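Local structure of thioredoxin-like protein (Parabacteroides distasonis, 4FO5) at residues L37-A42 with K107-R112; A45-R50 with K113-F118; S78-T83 with Q94-L99. The protein is of unknown function but belongs to the thioredoxin-like AhpC/TSA family, whose members are typically thiol-disulfide oxidoreductases or peroxidases. All coordinates share one frame; numbering follows the deposited sequence.

The three contacts share one mixed sheet of a thioredoxin-like fold. Interactions 1 and 2 are neighbours, with centres about 8 Å apart. They meet where strand 34-40 runs antiparallel to strand 117-120. Interaction 3 lies at one edge of the sheet, by the outermost strand 94-96. Its centre is about 13 Å from that of interaction 1 and about 15 Å from that of interaction 2. Along the chain the segments of interactions 1 and 2 alternate, and both segments of interaction 3 fall between them. Interactions 1 and 2 therefore tie the early strand and helix to the chain around 107-118, while interaction 3 fixes the intervening helix 77-87 to its own next strand.

Interaction 1. Residues L37-A42 with K107-R112; sequences LNFWAA and KKYDLR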
loop_
_atom_site.group_PDB
_atom_site.type_symbol
_atom_site.label_atom_id
_atom_site.label_comp_id
_atom_site.label_asym_id
_atom_site.label_seq_id
_atom_site.Cartn_x
_atom_site.Cartn_y
_atom_site.Cartn_z
ATOM N N LEU A 37 -0.450 -2.363 -1.837
ATOM C CA LEU A 37 -1.098 -1.408 -0.948
ATOM C C LEU A 37 -0.335 -1.388 0.356
ATOM O O LEU A 37 -0.253 -2.418 1.000
ATOM C CB LEU A 37 -2.570 -1.789 -0.723
ATOM C CG LEU A 37 -3.335 -0.935 0.265
ATOM C CD1 LEU A 37 -3.488 0.496 -0.265
ATOM C CD2 LEU A 37 -4.700 -1.515 0.492
ATOM N N ASN A 38 0.257 -0.249 0.728
ATOM C CA ASN A 38 1.024 -0.175 1.951
ATOM C C ASN A 38 0.585 0.992 2.848
ATOM O O ASN A 38 0.379 2.093 2.368
ATOM C CB ASN A 38 2.507 -0.075 1.628
ATOM C CG ASN A 38 3.353 -0.122 2.850
ATOM O OD1 ASN A 38 3.361 -1.108 3.576
ATOM N ND2 ASN A 38 4.102 0.943 3.098
ATOM N N PHE A 39 0.403 0.724 4.141
ATOM C CA PHE A 39 0.034 1.728 5.137
ATOM C C PHE A 39 1.210 1.986 6.013
ATOM O O PHE A 39 1.868 1.046 6.465
ATOM C CB PHE A 39 -1.175 1.270 5.976
ATOM C CG PHE A 39 -2.428 1.122 5.147
ATOM C CD1 PHE A 39 -3.214 2.226 4.847
ATOM C CD2 PHE A 39 -2.772 -0.106 4.590
ATOM C CE1 PHE A 39 -4.375 2.091 4.074
ATOM C CE2 PHE A 39 -3.935 -0.244 3.832
ATOM C CZ PHE A 39 -4.723 0.856 3.571
ATOM N N TRP A 40 1.479 3.262 6.272
ATOM C CA TRP A 40 2.584 3.692 7.111
ATOM C C TRP A 40 2.282 5.076 7.686
ATOM O O TRP A 40 1.305 5.708 7.300
ATOM C CB TRP A 40 3.908 3.721 6.294
ATOM C CG TRP A 40 3.927 4.802 5.255
ATOM C CD1 TRP A 40 3.232 4.821 4.086
ATOM C CD2 TRP A 40 4.604 6.065 5.341
ATOM N NE1 TRP A 40 3.460 5.998 3.417
ATOM C CE2 TRP A 40 4.288 6.789 4.172
ATOM C CE3 TRP A 40 5.444 6.656 6.298
ATOM C CZ2 TRP A 40 4.783 8.080 3.928
ATOM C CZ3 TRP A 40 5.927 7.941 6.057
ATOM C CH2 TRP A 40 5.609 8.629 4.879
ATOM N N ALA A 41 3.138 5.545 8.590
ATOM C CA ALA A 41 3.081 6.886 9.175
ATOM C C ALA A 41 4.463 7.244 9.680
ATOM O O ALA A 41 5.179 6.358 10.149
ATOM C CB ALA A 41 2.064 6.950 10.306
ATOM N N ALA A 42 4.847 8.531 9.574
ATOM C CA ALA A 42 6.141 9.023 10.059
ATOM C C ALA A 42 6.323 8.725 11.563
ATOM O O ALA A 42 7.445 8.455 11.984
ATOM C CB ALA A 42 6.269 10.517 9.797
ATOM N N LYS A 107 -10.086 2.152 9.908
ATOM C CA LYS A 107 -10.971 1.155 10.494
ATOM C C LYS A 107 -11.202 -0.022 9.526
ATOM O O LYS A 107 -11.163 -1.172 9.969
ATOM C CB LYS A 107 -12.303 1.793 10.919
ATOM N N LYS A 108 -11.414 0.256 8.216
ATOM C CA LYS A 108 -11.655 -0.764 7.175
ATOM C C LYS A 108 -10.476 -1.734 7.020
ATOM O O LYS A 108 -10.696 -2.917 6.779
ATOM C CB LYS A 108 -11.946 -0.105 5.812
ATOM C CG LYS A 108 -13.262 -0.509 5.183
ATOM C CD LYS A 108 -13.606 0.406 4.011
ATOM N N TYR A 109 -9.236 -1.247 7.164
ATOM C CA TYR A 109 -8.073 -2.116 7.004
ATOM C C TYR A 109 -7.540 -2.653 8.336
ATOM O O TYR A 109 -6.476 -3.279 8.348
ATOM C CB TYR A 109 -6.968 -1.405 6.211
ATOM C CG TYR A 109 -7.208 -1.569 4.732
ATOM C CD1 TYR A 109 -6.710 -2.670 4.046
ATOM C CD2 TYR A 109 -8.036 -0.686 4.037
ATOM C CE1 TYR A 109 -7.006 -2.881 2.704
ATOM C CE2 TYR A 109 -8.333 -0.881 2.689
ATOM C CZ TYR A 109 -7.792 -1.967 2.023
ATOM O OH TYR A 109 -8.049 -2.161 0.697
ATOM N N ASP A 110 -8.311 -2.459 9.439
ATOM C CA ASP A 110 -7.999 -2.913 10.800
ATOM C C ASP A 110 -6.576 -2.468 11.195
ATOM O O ASP A 110 -5.784 -3.257 11.739
ATOM C CB ASP A 110 -8.168 -4.446 10.880
ATOM C CG ASP A 110 -8.355 -5.036 12.263
ATOM O OD1 ASP A 110 -8.571 -4.252 13.228
ATOM O OD2 ASP A 110 -8.313 -6.280 12.383
ATOM N N LEU A 111 -6.258 -1.182 10.916
ATOM C CA LEU A 111 -4.918 -0.626 11.155
ATOM C C LEU A 111 -4.615 -0.403 12.626
ATOM O O LEU A 111 -3.468 -0.072 12.949
ATOM C CB LEU A 111 -4.663 0.666 10.354
ATOM C CG LEU A 111 -4.717 0.571 8.826
ATOM C CD1 LEU A 111 -4.382 1.914 8.216
ATOM C CD2 LEU A 111 -3.758 -0.507 8.276
ATOM N N ARG A 112 -5.600 -0.649 13.525
ATOM C CA ARG A 112 -5.398 -0.567 14.978
ATOM C C ARG A 112 -4.501 -1.741 15.427
ATOM O O ARG A 112 -3.849 -1.672 16.470
ATOM C CB ARG A 112 -6.749 -0.574 15.736
ATOM C CG ARG A 112 -7.526 -1.890 15.651
ATOM C CD ARG A 112 -8.605 -1.988 16.713
ATOM N NE ARG A 112 -8.721 -3.346 17.253
ATOM C CZ ARG A 112 -9.445 -4.320 16.706
ATOM N NH1 ARG A 112 -10.126 -4.104 15.586
ATOM N NH2 ARG A 112 -9.488 -5.520 17.271
#
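Phe39 reaches from strand 34-40 to Leu111 and Tyr109, beyond the end of helix 104-108. Its CB starts beside the Leu111 methyls, with CD2 of Leu111 at 3.9 Å. With CG anti to the carbonyl carbon (chi1 -64°), the ring extends across both residues. Phe39 CG sits near both Leu111 methyls, and Phe39 CD1 comes to 3.6 Å from Leu111 CD1. The outer ring atoms, CE2 and CZ, meet Tyr109. Phe39 CE2 is 3.6 Å from Tyr109 CG, and the tip atom, Phe39 CZ, lies over one face of the tyrosine ring, toward its rim. The two rings meet obliquely, with planes at 42° and centroids 4.9 Å apart. Further along the tyrosine, Leu37 CD2 touches Tyr109 OH at 3.4 Å. That hydroxyl is hydrogen-bonded to Pro14 O, so the buried polar end is satisfied. A Schellman motif ends the helix here, with Asp110 at positive phi, and so brings Leu111 back toward the sheet. The contact is buried and has no hydrogen bond across it. It packs the turn after helix 104-108 onto strand 34-40, next to Phe118 of strand 117-120 and Ile71 of strand 66-72.

Interaction 2. Residues A45-R50 with K113-F118; sequences AESRAR and KGFKNF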
loop_
_atom_site.group_PDB
_atom_site.type_symbol
_atom_site.label_atom_id
_atom_site.label_comp_id
_atom_site.label_asym_id
_atom_site.label_seq_id
_atom_site.Cartn_x
_atom_site.Cartn_y
_atom_site.Cartn_z
ATOM N N ALA A 45 8.204 4.362 13.113
ATOM C CA ALA A 45 9.551 4.235 12.546
ATOM C C ALA A 45 9.684 3.017 11.639
ATOM O O ALA A 45 10.189 3.150 10.526
ATOM C CB ALA A 45 10.582 4.172 13.669
ATOM N N GLU A 46 9.178 1.857 12.093
ATOM C CA GLU A 46 9.221 0.586 11.367
ATOM C C GLU A 46 8.447 0.661 10.048
ATOM O O GLU A 46 8.965 0.207 9.026
ATOM C CB GLU A 46 8.689 -0.561 12.239
ATOM C CG GLU A 46 9.517 -0.833 13.501
ATOM C CD GLU A 46 9.308 0.055 14.719
ATOM O OE1 GLU A 46 8.473 0.987 14.647
ATOM O OE2 GLU A 46 10.001 -0.166 15.741
ATOM N N SER A 47 7.215 1.221 10.058
ATOM C CA SER A 47 6.395 1.344 8.842
ATOM C C SER A 47 7.101 2.264 7.847
ATOM O O SER A 47 7.147 1.986 6.653
ATOM C CB SER A 47 5.001 1.881 9.186
ATOM O OG SER A 47 5.019 3.262 9.540
ATOM N N ARG A 48 7.704 3.338 8.354
ATOM C CA ARG A 48 8.431 4.280 7.517
ATOM C C ARG A 48 9.612 3.597 6.824
ATOM O O ARG A 48 9.796 3.797 5.630
ATOM C CB ARG A 48 8.895 5.470 8.352
ATOM C CG ARG A 48 9.421 6.597 7.491
ATOM C CD ARG A 48 9.936 7.722 8.323
ATOM N NE ARG A 48 10.784 8.607 7.535
ATOM C CZ ARG A 48 11.331 9.726 7.997
ATOM N NH1 ARG A 48 11.120 10.107 9.250
ATOM N NH2 ARG A 48 12.082 10.479 7.206
ATOM N N ALA A 49 10.406 2.783 7.546
ATOM C CA ALA A 49 11.543 2.090 6.915
ATOM C C ALA A 49 11.061 1.032 5.913
ATOM O O ALA A 49 11.664 0.909 4.858
ATOM C CB ALA A 49 12.441 1.451 7.963
ATOM N N ARG A 50 9.975 0.289 6.209
ATOM C CA ARG A 50 9.426 -0.706 5.261
ATOM C C ARG A 50 8.945 -0.043 3.988
ATOM O O ARG A 50 9.111 -0.585 2.892
ATOM C CB ARG A 50 8.246 -1.480 5.878
ATOM C CG ARG A 50 8.641 -2.453 6.977
ATOM C CD ARG A 50 7.495 -3.420 7.309
ATOM N NE ARG A 50 6.248 -2.745 7.705
ATOM C CZ ARG A 50 5.973 -2.320 8.935
ATOM N NH1 ARG A 50 6.863 -2.468 9.915
ATOM N NH2 ARG A 50 4.816 -1.726 9.194
ATOM N N LYS A 113 -4.480 -2.819 14.607
ATOM C CA LYS A 113 -3.687 -4.028 14.814
ATOM C C LYS A 113 -2.252 -3.819 14.286
ATOM O O LYS A 113 -1.386 -4.673 14.497
ATOM C CB LYS A 113 -4.362 -5.242 14.151
ATOM C CG LYS A 113 -5.512 -5.804 14.982
ATOM C CD LYS A 113 -5.931 -7.178 14.494
ATOM C CE LYS A 113 -7.151 -7.691 15.220
ATOM N NZ LYS A 113 -7.782 -8.831 14.499
ATOM N N GLY A 114 -2.016 -2.668 13.660
ATOM C CA GLY A 114 -0.711 -2.277 13.142
ATOM C C GLY A 114 -0.698 -1.992 11.654
ATOM O O GLY A 114 -1.574 -2.448 10.910
ATOM N N PHE A 115 0.309 -1.224 11.214
ATOM C CA PHE A 115 0.516 -0.885 9.814
ATOM C C PHE A 115 0.906 -2.141 9.064
ATOM O O PHE A 115 1.703 -2.938 9.549
ATOM C CB PHE A 115 1.556 0.218 9.674
ATOM C CG PHE A 115 1.004 1.530 10.161
ATOM C CD1 PHE A 115 -0.145 2.072 9.598
ATOM C CD2 PHE A 115 1.613 2.212 11.199
ATOM C CE1 PHE A 115 -0.658 3.289 10.051
ATOM C CE2 PHE A 115 1.107 3.432 11.644
ATOM C CZ PHE A 115 -0.027 3.960 11.070
ATOM N N LYS A 116 0.281 -2.338 7.920
ATOM C CA LYS A 116 0.360 -3.545 7.131
ATOM C C LYS A 116 0.433 -3.195 5.644
ATOM O O LYS A 116 0.170 -2.052 5.265
ATOM C CB LYS A 116 -0.956 -4.315 7.451
ATOM C CG LYS A 116 -1.036 -5.791 7.086
ATOM C CD LYS A 116 -2.152 -6.483 7.876
ATOM C CE LYS A 116 -2.413 -7.906 7.436
ATOM N NZ LYS A 116 -3.694 -8.433 7.987
ATOM N N ASN A 117 0.804 -4.173 4.813
ATOM C CA ASN A 117 0.794 -4.063 3.367
ATOM C C ASN A 117 0.027 -5.264 2.794
ATOM O O ASN A 117 -0.144 -6.290 3.466
ATOM C CB ASN A 117 2.195 -3.914 2.753
ATOM C CG ASN A 117 3.053 -5.157 2.652
ATOM O OD1 ASN A 117 2.611 -6.264 2.288
ATOM N ND2 ASN A 117 4.340 -4.964 2.841
ATOM N N PHE A 118 -0.467 -5.108 1.580
ATOM C CA PHE A 118 -1.248 -6.129 0.899
ATOM C C PHE A 118 -0.893 -6.153 -0.566
ATOM O O PHE A 118 -0.825 -5.106 -1.204
ATOM C CB PHE A 118 -2.770 -5.840 1.044
ATOM C CG PHE A 118 -3.265 -5.649 2.456
ATOM C CD1 PHE A 118 -3.231 -4.395 3.060
ATOM C CD2 PHE A 118 -3.712 -6.729 3.202
ATOM C CE1 PHE A 118 -3.635 -4.227 4.378
ATOM C CE2 PHE A 118 -4.159 -6.550 4.513
ATOM C CZ PHE A 118 -4.139 -5.295 5.084
HETATM O O HOH W 1 4.811 -2.765 5.136
#
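Ser47 and Phe115 form the tight part of this contact, and Arg50 forms the looser side. Ser47 CB packs on Phe115 CB at 3.9 Å. The serine hydroxyl also lies near the phenylalanine ring, with Ser47 OG 3.9 Å from Phe115 CD2. It is placed there by a chi1 of 72°, between the backbone N and the carbonyl carbon. Its polar needs are met elsewhere, by hydrogen bonds with Asp44 O and from Ala41 N. The Phe115 side chain also touches Ala41, Asp44 and Met73.

The arginine half is less close-fitting. The Arg50 chain bends at chi3 (-57°), folding its guanidinium back over its own helix. One face of the group covers Ser47 CA, offset toward the rim. Phe115 CB lies at its edge, in plane, 3.8 Å from Arg50 NH2. Arg50 NH2 also comes to 3.4 Å from Phe115 O, but the angle is too poor for a hydrogen bond. A water makes the polar link instead. It accepts from Arg50 NE at 2.9 Å and from Asn117 ND2 at 3.2 Å. Arg50 and Asn117 are thus joined through solvent rather than directly. Asn117 OD1 is taken up by Val131 N.

In thioredoxins the start of the corresponding helix and the loop before the antiparallel strand flank the active site. The same two elements probably meet here, although no cysteine pair precedes helix 45-58. The contact sets the first turns of that helix against the approach to strand 117-120, beside the end of strand 34-40.

Interaction 3. Residues S78-T83 with Q94-L99; sequences SIFTET and QFHEGL
Within a beta-alpha-beta unit, Phe80 of the helix packs against Gln94, Phe95 and His96 of the strand that follows. His96 CB sits over the centre of one face of the Phe80 ring, 3.6 Å from its centroid, as a CH-pi contact. The reverse contact is less centred: Phe80 CB lies 4.1 Å from the centroid of the His96 ring. The two side chains slide past each other in opposite directions. Their ring planes are near parallel, at 18°, but the rings barely overlap.

The far end of Phe80 meets backbone. The edge of the Phe80 ring faces Gln94 O, which lies in the ring plane 3.5 Å from Phe80 CZ. Phe80 CE1 is 3.4 Å from Phe95 O. A chi1 of 160°, with CG opposite the backbone N, carries the ring from the helix to these carbonyls. The unit runs from strand 66-72 through helix 77-87 to strand 94-96, the last at the border of the sheet. The helix and strand segments are almost antiparallel, at 167°, with axes 9.4 Å apart, and Phe80 spans much of that gap. Replacing Phe80 by an alanine would probably open a gap between helix and strand and leave His96 CB without the ring face it packs on.

The polar ends of the strand residues have partners nearby. His96 NE2 is hydrogen-bonded to Asp74 O, which helps fix the turn of its ring. Gln94 OE1 is held by Asn51 ND2 of helix 45-58. Within helix 77-87, Thr83 OG1 donates to Ile79 O at 2.6 Å, and Thr83 N reaches the same oxygen from the opposite face of the carbonyl plane.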
loop_
_atom_site.group_PDB
_atom_site.type_symbol
_atom_site.label_atom_id
_atom_site.label_comp_id
_atom_site.label_asym_id
_atom_site.label_seq_id
_atom_site.Cartn_x
_atom_site.Cartn_y
_atom_site.Cartn_z
ATOM N N SER A 78 1.937 18.452 5.923
ATOM C CA SER A 78 3.311 18.962 5.940
ATOM C C SER A 78 4.279 17.885 6.433
ATOM O O SER A 78 5.389 17.796 5.910
ATOM C CB SER A 78 3.420 20.232 6.785
ATOM O OG SER A 78 3.007 20.028 8.125
ATOM N N ILE A 79 3.839 17.036 7.392
ATOM C CA ILE A 79 4.624 15.909 7.907
ATOM C C ILE A 79 4.774 14.863 6.779
ATOM O O ILE A 79 5.874 14.366 6.572
ATOM C CB ILE A 79 4.003 15.312 9.205
ATOM C CG1 ILE A 79 4.070 16.300 10.399
ATOM C CG2 ILE A 79 4.584 13.926 9.563
ATOM C CD1 ILE A 79 5.505 16.812 10.859
ATOM N N PHE A 80 3.691 14.580 6.023
ATOM C CA PHE A 80 3.736 13.639 4.894
ATOM C C PHE A 80 4.694 14.144 3.802
ATOM O O PHE A 80 5.531 13.382 3.326
ATOM C CB PHE A 80 2.328 13.397 4.313
ATOM C CG PHE A 80 2.276 12.844 2.901
ATOM C CD1 PHE A 80 2.505 11.494 2.654
ATOM C CD2 PHE A 80 1.983 13.674 1.822
ATOM C CE1 PHE A 80 2.440 10.981 1.353
ATOM C CE2 PHE A 80 1.922 13.163 0.522
ATOM C CZ PHE A 80 2.159 11.821 0.293
ATOM N N THR A 81 4.575 15.425 3.431
ATOM C CA THR A 81 5.363 16.080 2.391
ATOM C C THR A 81 6.863 16.051 2.718
ATOM O O THR A 81 7.642 15.577 1.890
ATOM C CB THR A 81 4.810 17.500 2.163
ATOM O OG1 THR A 81 3.608 17.351 1.404
ATOM C CG2 THR A 81 5.771 18.411 1.413
ATOM N N GLU A 82 7.249 16.517 3.911
ATOM C CA GLU A 82 8.639 16.567 4.386
ATOM C C GLU A 82 9.265 15.160 4.433
ATOM O O GLU A 82 10.389 14.985 3.959
ATOM C CB GLU A 82 8.666 17.223 5.781
ATOM C CG GLU A 82 10.017 17.704 6.260
ATOM C CD GLU A 82 10.001 18.239 7.679
ATOM O OE1 GLU A 82 9.580 17.492 8.594
ATOM O OE2 GLU A 82 10.423 19.402 7.880
ATOM N N THR A 83 8.516 14.158 4.967
ATOM C CA THR A 83 8.959 12.765 5.112
ATOM C C THR A 83 9.243 12.123 3.743
ATOM O O THR A 83 10.308 11.542 3.554
ATOM C CB THR A 83 7.928 11.940 5.925
ATOM O OG1 THR A 83 7.708 12.572 7.189
ATOM C CG2 THR A 83 8.388 10.533 6.180
ATOM N N GLN A 94 3.017 7.818 -3.537
ATOM C CA GLN A 94 2.824 8.223 -2.150
ATOM C C GLN A 94 1.568 9.063 -2.018
ATOM O O GLN A 94 1.415 10.082 -2.688
ATOM C CB GLN A 94 4.063 8.967 -1.638
ATOM C CG GLN A 94 5.379 8.157 -1.770
ATOM C CD GLN A 94 5.381 6.892 -0.955
ATOM O OE1 GLN A 94 5.091 6.903 0.236
ATOM N NE2 GLN A 94 5.754 5.772 -1.570
ATOM N N PHE A 95 0.640 8.585 -1.176
ATOM C CA PHE A 95 -0.669 9.205 -0.960
ATOM C C PHE A 95 -0.858 9.481 0.500
ATOM O O PHE A 95 -0.229 8.846 1.346
ATOM C CB PHE A 95 -1.795 8.303 -1.494
ATOM C CG PHE A 95 -1.620 7.956 -2.948
ATOM C CD1 PHE A 95 -0.816 6.887 -3.333
ATOM C CD2 PHE A 95 -2.270 8.693 -3.941
ATOM C CE1 PHE A 95 -0.635 6.579 -4.691
ATOM C CE2 PHE A 95 -2.111 8.368 -5.290
ATOM C CZ PHE A 95 -1.276 7.327 -5.656
ATOM N N HIS A 96 -1.707 10.437 0.787
ATOM C CA HIS A 96 -1.942 10.909 2.131
ATOM C C HIS A 96 -3.412 10.921 2.495
ATOM O O HIS A 96 -4.208 11.574 1.829
ATOM C CB HIS A 96 -1.367 12.328 2.265
ATOM C CG HIS A 96 -1.568 12.920 3.619
ATOM N ND1 HIS A 96 -2.234 14.118 3.786
ATOM C CD2 HIS A 96 -1.228 12.432 4.835
ATOM C CE1 HIS A 96 -2.255 14.334 5.089
ATOM N NE2 HIS A 96 -1.674 13.341 5.758
ATOM N N GLU A 97 -3.752 10.211 3.574
ATOM C CA GLU A 97 -5.085 10.223 4.168
ATOM C C GLU A 97 -4.977 11.177 5.372
ATOM O O GLU A 97 -4.342 10.841 6.386
ATOM C CB GLU A 97 -5.580 8.803 4.538
ATOM C CG GLU A 97 -6.901 8.763 5.297
ATOM C CD GLU A 97 -8.144 9.199 4.545
ATOM O OE1 GLU A 97 -8.278 10.412 4.264
ATOM O OE2 GLU A 97 -9.019 8.338 4.296
ATOM N N GLY A 98 -5.509 12.388 5.185
ATOM C CA GLY A 98 -5.463 13.476 6.156
ATOM C C GLY A 98 -6.194 13.267 7.466
ATOM O O GLY A 98 -5.882 13.949 8.448
ATOM N N LEU A 99 -7.169 12.339 7.496
ATOM C CA LEU A 99 -7.961 12.057 8.697
ATOM C C LEU A 99 -7.246 11.092 9.682
ATOM O O LEU A 99 -7.615 11.054 10.855
ATOM C CB LEU A 99 -9.344 11.512 8.314
ATOM C CG LEU A 99 -10.270 12.496 7.600
ATOM C CD1 LEU A 99 -11.304 11.767 6.759
ATOM C CD2 LEU A 99 -10.953 13.438 8.588
#